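Local structure of 2-oxoglutarate dehydrogenase E3 component (Thermus thermophilus, 2YQU) at the interface of chains A and B. The protein is a flavoprotein lipoamide dehydrogenase that reoxidises the dihydrolipoyl groups of 2-oxo acid dehydrogenase complexes, passing electrons through FAD and a redox-active disulfide to NAD+. Sequence-based numbering; all coordinates share one arbitrary frame. Chains: chain A/B, 2-oxoglutarate dehydrogenase E3 component.

The interface of chains A and B. Residues chain A 315, 332, 335-337, 415, 419; chain B 430-431.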
# COMPACT_ATOMS: atom_id res chain seq x y z
N GLU A 315 -5.18 9.52 -18.05
CA GLU A 315 -4.57 10.82 -17.79
C GLU A 315 -4.45 11.64 -19.07
O GLU A 315 -4.59 12.86 -19.03
CB GLU A 315 -3.20 10.66 -17.12
CG GLU A 315 -3.30 10.17 -15.68
CD GLU A 315 -3.76 11.23 -14.70
OE1 GLU A 315 -4.58 12.09 -15.07
OE2 GLU A 315 -3.31 11.19 -13.53
N ASP A 332 2.10 14.34 -16.64
CA ASP A 332 3.42 14.12 -16.09
C ASP A 332 3.78 12.66 -16.29
O ASP A 332 3.47 11.83 -15.46
CB ASP A 332 3.46 14.47 -14.60
CG ASP A 332 4.86 14.41 -14.04
OD1 ASP A 332 5.78 13.99 -14.78
OD2 ASP A 332 5.13 14.77 -12.88
N ALA A 335 5.67 10.59 -13.55
CA ALA A 335 4.98 10.20 -12.33
C ALA A 335 4.02 9.03 -12.54
O ALA A 335 3.26 8.70 -11.64
CB ALA A 335 4.25 11.40 -11.75
N ILE A 336 4.04 8.43 -13.74
CA ILE A 336 3.15 7.32 -14.07
C ILE A 336 3.83 6.00 -13.73
O ILE A 336 4.82 5.63 -14.37
CB ILE A 336 2.79 7.35 -15.57
CG1 ILE A 336 1.90 8.56 -15.86
CG2 ILE A 336 2.10 6.05 -15.99
CD1 ILE A 336 1.53 8.74 -17.35
N PRO A 337 3.31 5.28 -12.73
CA PRO A 337 3.88 3.97 -12.38
C PRO A 337 3.50 2.88 -13.37
O PRO A 337 2.44 2.92 -13.99
CB PRO A 337 3.25 3.67 -11.03
CG PRO A 337 1.96 4.37 -11.06
CD PRO A 337 2.17 5.62 -11.86
N ALA A 415 5.23 7.64 -6.72
CA ALA A 415 4.65 8.32 -7.86
C ALA A 415 4.19 9.72 -7.45
O ALA A 415 4.45 10.69 -8.18
CB ALA A 415 3.52 7.50 -8.45
N PHE A 419 5.45 13.35 -8.77
CA PHE A 419 4.47 14.36 -9.20
C PHE A 419 4.71 15.68 -8.48
O PHE A 419 4.56 16.74 -9.08
CB PHE A 419 3.04 13.87 -8.94
CG PHE A 419 1.97 14.73 -9.55
CD1 PHE A 419 1.86 14.84 -10.93
CD2 PHE A 419 1.07 15.42 -8.75
CE1 PHE A 419 0.87 15.61 -11.50
CE2 PHE A 419 0.07 16.21 -9.33
CZ PHE A 419 -0.01 16.31 -10.70
N ALA B 430 -2.65 13.69 -9.31
CA ALA B 430 -1.47 12.85 -9.47
C ALA B 430 -1.85 11.53 -10.15
O ALA B 430 -2.91 10.99 -9.88
CB ALA B 430 -0.86 12.57 -8.13
N PRO B 431 -1.02 11.03 -11.07
CA PRO B 431 -1.21 9.68 -11.59
C PRO B 431 -1.26 8.61 -10.50
O PRO B 431 -0.50 8.66 -9.53
CB PRO B 431 -0.01 9.48 -12.52
CG PRO B 431 0.40 10.84 -12.92
CD PRO B 431 0.10 11.72 -11.74
O HOH W 1 1.66 10.32 -9.29
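B:Pro431 inserts its pyrrolidine ring between A:Glu315, A:Ala335, A:Ile336 and A:Phe419, and with 103 Å² hidden by chain A it dominates this patch of the two-fold dimer interface. Its ring carbons are shared out among the neighbours. CD meets the aromatic CD1 of A:Phe419 at 3.7 Å, whereas CB lies 4.0 Å from CG1 of A:Ile336, and both side chains cross the proline at about a right angle. CG of the proline faces the methyl CB of A:Ala335. The preceding residue, B:Ala430, supplies a CH-pi contact: its CA sits 3.6 Å above the plane of the A:Phe419 ring and over its centre, while its methyl CB lies over the same face, 3.5 Å from CD2 of A:Phe419. From another side comes the carboxylate of A:Glu315, whose OE2 reaches CA of B:Pro431 at 3.2 Å; the chain bends at chi2 (-75°) to bring that oxygen to the proline.

Elements of chain A frame the cleft. A:Glu315 belongs to helix 310-326, A:Ala335 ends the 3-10 turn 333-335, and A:Phe419 closes helix 407-419, with CG anti to the backbone N (chi1 -170°) and the ring thereby presented to B:Ala430. By the two-fold symmetry, the patch has a twin with the chains exchanged. The patch centre lies about 25 Å from A:His434, the likely catalytic base, which suggests a role in assembly rather than in catalysis. Water 1 bridges the chains, 2.7 Å from the carbonyl O of B:Pro431 and a longer 3.3 Å from the carbonyl O of A:Ala335.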